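Local coordinates for ferric uptake regulation protein (Helicobacter pylori, PDB 2XIG) that probably acts as a global iron-responsive repressor, using ferrous iron as cofactor to bind, as a homodimer, the operators of the genes it controls, at residues Glu30-Val35 and Arg66-Leu71; Asn75-Leu80 and Tyr89-Lys94. The protein carries 2 engineered substitutions. One frame throughout, in Å; residues are numbered along the deposited sequence.

Contact 1: residues Glu30-Val35 and Arg66-Leu71; sequences EEVVSV and RILNFL
Within the winged-helix DNA-binding domain of Fur, Val32 and Val33 of helix 27-38 pack against Ile67, Leu68 and Leu71 of helix 61-73. The segment axes approach to 10.4 Å and cross at -70°; two adjacent residues of helix 27-38 meet a little over one turn of helix 61-73, and the contact is wholly apolar. Val32 makes three of the four side-chain contacts, its two methyls divided between partners. With chi1 at 169°, CG1 stands anti to the backbone N and reaches both Leu71 CD1, at 3.7 Å, and Leu68 CD2, at 3.9 Å; the other branch, Val32 CG2, meets the branch methyl Ile67 CG2 at 3.8 Å. The Val32 and Leu68 side chains cross at about a right angle. Leu71 forks against the next residue of the facing helix: Val33 CG2 lies 3.7 Å from Leu71 CD1 and 3.8 Å from Leu71 CD2. Leu71 CD1 therefore touches a methyl of each valine. Ile52 of helix 45-52 and Leu14 of helix 7-20 close round the same cluster, at Val32 and Leu71 respectively. The cluster belongs to the hydrophobic core of the winged helix-turn-helix domain, in which helix 61-73 is, as in other Fur proteins, probably the recognition helix.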
loop_
_atom_site.group_PDB
_atom_site.type_symbol
_atom_site.label_atom_id
_atom_site.label_comp_id
_atom_site.label_asym_id
_atom_site.label_seq_id
_atom_site.Cartn_x
_atom_site.Cartn_y
_atom_site.Cartn_z
ATOM N N GLU C 30 -3.487 -18.404 30.541
ATOM C CA GLU C 30 -3.134 -19.791 30.266
ATOM C C GLU C 30 -3.895 -20.297 29.036
ATOM O O GLU C 30 -3.370 -21.078 28.253
ATOM C CB GLU C 30 -3.426 -20.688 31.486
ATOM C CG GLU C 30 -2.649 -20.307 32.746
ATOM C CD GLU C 30 -2.945 -21.214 33.940
ATOM O OE1 GLU C 30 -2.141 -21.203 34.897
ATOM O OE2 GLU C 30 -3.972 -21.932 33.927
ATOM N N GLU C 31 -5.132 -19.846 28.867
ATOM C CA GLU C 31 -5.926 -20.268 27.718
ATOM C C GLU C 31 -5.339 -19.754 26.394
ATOM O O GLU C 31 -5.342 -20.471 25.394
ATOM C CB GLU C 31 -7.386 -19.832 27.868
ATOM C CG GLU C 31 -8.342 -20.572 26.935
ATOM C CD GLU C 31 -8.223 -22.085 27.062
ATOM O OE1 GLU C 31 -7.949 -22.568 28.181
ATOM O OE2 GLU C 31 -8.405 -22.791 26.046
ATOM N N VAL C 32 -4.831 -18.523 26.384
ATOM C CA VAL C 32 -4.169 -17.987 25.191
ATOM C C VAL C 32 -2.954 -18.841 24.803
ATOM O O VAL C 32 -2.731 -19.165 23.630
ATOM C CB VAL C 32 -3.706 -16.530 25.401
ATOM C CG1 VAL C 32 -2.794 -16.092 24.258
ATOM C CG2 VAL C 32 -4.914 -15.591 25.495
ATOM N N VAL C 33 -2.153 -19.194 25.798
ATOM C CA VAL C 33 -0.992 -20.034 25.531
ATOM C C VAL C 33 -1.449 -21.374 24.977
ATOM O O VAL C 33 -0.887 -21.865 24.003
ATOM C CB VAL C 33 -0.133 -20.254 26.790
ATOM C CG1 VAL C 33 0.953 -21.309 26.524
ATOM C CG2 VAL C 33 0.493 -18.944 27.232
ATOM N N SER C 34 -2.479 -21.950 25.590
ATOM C CA SER C 34 -2.949 -23.275 25.197
ATOM C C SER C 34 -3.556 -23.267 23.791
ATOM O O SER C 34 -3.317 -24.184 23.010
ATOM C CB SER C 34 -3.946 -23.824 26.220
ATOM O OG SER C 34 -3.350 -23.919 27.504
ATOM N N VAL C 35 -4.337 -22.238 23.472
ATOM C CA VAL C 35 -4.856 -22.108 22.111
ATOM C C VAL C 35 -3.718 -22.119 21.085
ATOM O O VAL C 35 -3.776 -22.844 20.091
ATOM C CB VAL C 35 -5.741 -20.848 21.933
ATOM C CG1 VAL C 35 -5.968 -20.561 20.457
ATOM C CG2 VAL C 35 -7.072 -21.031 22.657
ATOM N N ARG C 66 -3.378 -7.307 25.532
ATOM C CA ARG C 66 -2.529 -7.129 26.703
ATOM C C ARG C 66 -1.777 -8.423 27.049
ATOM O O ARG C 66 -0.571 -8.408 27.289
ATOM C CB ARG C 66 -3.363 -6.668 27.897
ATOM C CG ARG C 66 -2.566 -6.477 29.170
ATOM C CD ARG C 66 -3.458 -5.981 30.313
ATOM N NE ARG C 66 -4.334 -4.918 29.837
ATOM C CZ ARG C 66 -5.661 -4.986 29.809
ATOM N NH1 ARG C 66 -6.293 -6.054 30.273
ATOM N NH2 ARG C 66 -6.356 -3.966 29.334
ATOM N N ILE C 67 -2.507 -9.534 27.074
ATOM C CA ILE C 67 -1.912 -10.851 27.284
ATOM C C ILE C 67 -0.854 -11.188 26.228
ATOM O O ILE C 67 0.239 -11.665 26.565
ATOM C CB ILE C 67 -3.000 -11.949 27.306
ATOM C CG1 ILE C 67 -3.804 -11.877 28.607
ATOM C CG2 ILE C 67 -2.376 -13.334 27.110
ATOM C CD1 ILE C 67 -5.011 -12.783 28.624
ATOM N N LEU C 68 -1.185 -10.950 24.956
ATOM C CA LEU C 68 -0.275 -11.237 23.857
ATOM C C LEU C 68 1.012 -10.429 23.985
ATOM O O LEU C 68 2.106 -10.946 23.749
ATOM C CB LEU C 68 -0.944 -10.960 22.501
ATOM C CG LEU C 68 -2.008 -11.980 22.083
ATOM C CD1 LEU C 68 -2.746 -11.547 20.816
ATOM C CD2 LEU C 68 -1.397 -13.359 21.886
ATOM N N ASN C 69 0.883 -9.164 24.360
ATOM C CA ASN C 69 2.063 -8.316 24.528
ATOM C C ASN C 69 3.007 -8.834 25.612
ATOM O O ASN C 69 4.221 -8.834 25.436
ATOM C CB ASN C 69 1.660 -6.868 24.809
ATOM C CG ASN C 69 1.067 -6.179 23.583
ATOM O OD1 ASN C 69 1.461 -6.458 22.452
ATOM N ND2 ASN C 69 0.118 -5.275 23.809
ATOM N N PHE C 70 2.445 -9.268 26.732
ATOM C CA PHE C 70 3.256 -9.857 27.801
ATOM C C PHE C 70 3.938 -11.152 27.361
ATOM O O PHE C 70 5.155 -11.321 27.509
ATOM C CB PHE C 70 2.407 -10.153 29.037
ATOM C CG PHE C 70 3.169 -10.872 30.124
ATOM C CD1 PHE C 70 3.147 -12.255 30.209
ATOM C CD2 PHE C 70 3.938 -10.162 31.033
ATOM C CE1 PHE C 70 3.861 -12.918 31.197
ATOM C CE2 PHE C 70 4.654 -10.822 32.027
ATOM C CZ PHE C 70 4.615 -12.199 32.106
ATOM N N LEU C 71 3.138 -12.079 26.848
ATOM C CA LEU C 71 3.647 -13.369 26.418
ATOM C C LEU C 71 4.741 -13.213 25.386
ATOM O O LEU C 71 5.704 -13.969 25.377
ATOM C CB LEU C 71 2.517 -14.229 25.844
ATOM C CG LEU C 71 1.456 -14.710 26.830
ATOM C CD1 LEU C 71 0.386 -15.466 26.060
ATOM C CD2 LEU C 71 2.092 -15.605 27.944
#

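Contact 2: residues Asn75-Leu80 and Tyr89-Lys94; sequences NFISVL and YEIAAK. Engineered in segment 75-80: Ser78 (natural residue Cys). With ZN (zinc ion), chain L.
Glu90 faces the engineered Ser78 (Cys in the natural protein) across a strand pair and also grips a zinc ion with both carboxylate oxygens, unequally: Glu90 OE2 lies 2.0 Å from the metal and Glu90 OE1 2.6 Å. Its CG sits between the backbone N and the carbonyl carbon (chi1 56°), and the chain runs on extended to the metal. His42, His97 and His99 complete the site. Lys94 NZ forms a salt bridge to Glu90 OE1 at 2.8 Å and a second to Glu110, so its charge probably helps to offset that of the carboxylate beside the metal. The strands are those of the wing hairpin of the winged-helix domain. Ser78 and Glu90 form an antiparallel hydrogen-bonded pair of it, Ser78 N to Glu90 O at 2.8 Å and Glu90 N to Ser78 O at 3.0 Å. On the opposite face of this hairpin, Val79 lies alongside Tyr89, pointing the same way, and lays CG2 over one face of the ring, 4.0 Å from its centroid and offset toward the rim, a CH-pi contact. Ile77 CD1 comes obliquely to Tyr89 CD1 at 3.5 Å. Beyond the regular pairing, Ala92 N donates to Phe76 O at 3.1 Å from above the carbonyl plane. One water bridges Phe76 O and, weakly, Ala93 N; another links Ser78 OG to Ile91 O.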
loop_
_atom_site.group_PDB
_atom_site.type_symbol
_atom_site.label_atom_id
_atom_site.label_comp_id
_atom_site.label_asym_id
_atom_site.label_seq_id
_atom_site.Cartn_x
_atom_site.Cartn_y
_atom_site.Cartn_z
ATOM N N ASN C 75 8.831 -14.033 25.662
ATOM C CA ASN C 75 9.242 -15.118 24.769
ATOM C C ASN C 75 8.467 -16.434 24.893
ATOM O O ASN C 75 9.004 -17.503 24.601
ATOM C CB ASN C 75 10.748 -15.372 24.889
ATOM C CG ASN C 75 11.577 -14.183 24.435
ATOM O OD1 ASN C 75 11.046 -13.190 23.934
ATOM N ND2 ASN C 75 12.887 -14.278 24.610
ATOM N N PHE C 76 7.206 -16.354 25.312
ATOM C CA PHE C 76 6.347 -17.537 25.322
ATOM C C PHE C 76 5.724 -17.762 23.945
ATOM O O PHE C 76 5.328 -18.881 23.603
ATOM C CB PHE C 76 5.256 -17.423 26.391
ATOM C CG PHE C 76 5.769 -17.586 27.798
ATOM C CD1 PHE C 76 6.025 -18.843 28.312
ATOM C CD2 PHE C 76 6.014 -16.479 28.595
ATOM C CE1 PHE C 76 6.507 -18.996 29.605
ATOM C CE2 PHE C 76 6.496 -16.627 29.881
ATOM C CZ PHE C 76 6.747 -17.891 30.385
ATOM N N ILE C 77 5.631 -16.684 23.171
ATOM C CA ILE C 77 5.063 -16.742 21.829
ATOM C C ILE C 77 5.902 -15.882 20.889
ATOM O O ILE C 77 6.652 -15.017 21.348
ATOM C CB ILE C 77 3.583 -16.271 21.810
ATOM C CG1 ILE C 77 3.475 -14.780 22.152
ATOM C CG2 ILE C 77 2.744 -17.097 22.771
ATOM C CD1 ILE C 77 2.036 -14.242 22.169
ATOM N N SER C 78 5.780 -16.135 19.585
ATOM C CA SER C 78 6.462 -15.363 18.552
ATOM C C SER C 78 5.416 -14.664 17.694
ATOM O O SER C 78 4.327 -15.205 17.480
ATOM C CB SER C 78 7.278 -16.283 17.641
ATOM O OG SER C 78 7.961 -17.272 18.391
ATOM N N VAL C 79 5.768 -13.485 17.188
ATOM C CA VAL C 79 4.893 -12.724 16.284
ATOM C C VAL C 79 5.478 -12.630 14.867
ATOM O O VAL C 79 6.691 -12.500 14.683
ATOM C CB VAL C 79 4.586 -11.301 16.843
ATOM C CG1 VAL C 79 5.856 -10.458 16.915
ATOM C CG2 VAL C 79 3.519 -10.603 16.006
ATOM N N LEU C 80 4.602 -12.730 13.872
ATOM C CA LEU C 80 4.961 -12.557 12.465
ATOM C C LEU C 80 4.154 -11.361 11.984
ATOM O O LEU C 80 2.938 -11.362 12.116
ATOM C CB LEU C 80 4.554 -13.798 11.668
ATOM C CG LEU C 80 4.758 -13.840 10.146
ATOM C CD1 LEU C 80 6.226 -13.661 9.777
ATOM C CD2 LEU C 80 4.204 -15.134 9.559
ATOM N N TYR C 89 0.353 -14.798 15.459
ATOM C CA TYR C 89 1.102 -15.316 16.604
ATOM C C TYR C 89 1.216 -16.830 16.600
ATOM O O TYR C 89 0.350 -17.538 16.079
ATOM C CB TYR C 89 0.438 -14.867 17.911
ATOM C CG TYR C 89 0.546 -13.382 18.182
ATOM C CD1 TYR C 89 1.560 -12.879 18.978
ATOM C CD2 TYR C 89 -0.370 -12.480 17.638
ATOM C CE1 TYR C 89 1.667 -11.526 19.231
ATOM C CE2 TYR C 89 -0.267 -11.125 17.879
ATOM C CZ TYR C 89 0.752 -10.655 18.676
ATOM O OH TYR C 89 0.867 -9.312 18.924
ATOM N N GLU C 90 2.288 -17.326 17.214
ATOM C CA GLU C 90 2.473 -18.753 17.348
ATOM C C GLU C 90 3.258 -19.039 18.616
ATOM O O GLU C 90 3.946 -18.164 19.157
ATOM C CB GLU C 90 3.226 -19.306 16.143
ATOM C CG GLU C 90 4.561 -18.621 15.911
ATOM C CD GLU C 90 5.289 -19.172 14.699
ATOM O OE1 GLU C 90 5.249 -20.404 14.491
ATOM O OE2 GLU C 90 5.898 -18.364 13.960
ATOM N N ILE C 91 3.152 -20.270 19.086
ATOM C CA ILE C 91 3.866 -20.682 20.283
ATOM C C ILE C 91 5.370 -20.646 19.983
ATOM O O ILE C 91 5.796 -20.991 18.883
ATOM C CB ILE C 91 3.390 -22.091 20.719
ATOM C CG1 ILE C 91 3.749 -22.380 22.178
ATOM C CG2 ILE C 91 3.885 -23.162 19.748
ATOM C CD1 ILE C 91 2.977 -21.539 23.183
ATOM N N ALA C 92 6.167 -20.193 20.947
ATOM C CA ALA C 92 7.601 -20.016 20.741
ATOM C C ALA C 92 8.348 -21.349 20.749
ATOM O O ALA C 92 9.424 -21.463 20.168
ATOM C CB ALA C 92 8.180 -19.083 21.800
ATOM N N ALA C 93 7.769 -22.349 21.404
ATOM C CA ALA C 93 8.432 -23.649 21.564
ATOM C C ALA C 93 8.343 -24.525 20.305
ATOM O O ALA C 93 7.757 -25.610 20.333
ATOM C CB ALA C 93 7.856 -24.378 22.768
ATOM N N LYS C 94 8.926 -24.029 19.213
ATOM C CA LYS C 94 8.954 -24.699 17.909
ATOM C C LYS C 94 10.348 -24.527 17.310
ATOM O O LYS C 94 11.016 -23.527 17.571
ATOM C CB LYS C 94 7.909 -24.090 16.941
ATOM C CG LYS C 94 6.458 -24.523 17.174
ATOM C CD LYS C 94 5.433 -23.645 16.389
ATOM C CE LYS C 94 5.526 -23.817 14.877
ATOM N NZ LYS C 94 4.416 -23.029 14.180
HETATM ZN ZN ZN L . 6.011 -19.439 12.231
HETATM O O HOH W 1 6.538 -21.385 24.086
HETATM O O HOH W 2 7.950 -19.848 17.101
#

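How the contacts relate
Followed from the N terminus, the chain shows how a winged helix is assembled in series. Contact 1 closes first, bringing helix 61-73 back onto helix 27-38 after an excursion of 30 residues through helix 45-52. Contact 2 opens only afterwards and closes a short hairpin, so the two neither nest nor cross. A Schellman motif with Asn75 at its C-prime position ends helix 61-73 where the two contacts join, Phe76 N reaching Leu71 O at 2.8 Å. Their centres lie 10 Å apart, and Ile77 and Tyr89 pack on Leu68, tying the wing to the helical core. Through Glu90 and its zinc ion, contact 2 also connects this domain with His97 and His99, in the probable dimerization region.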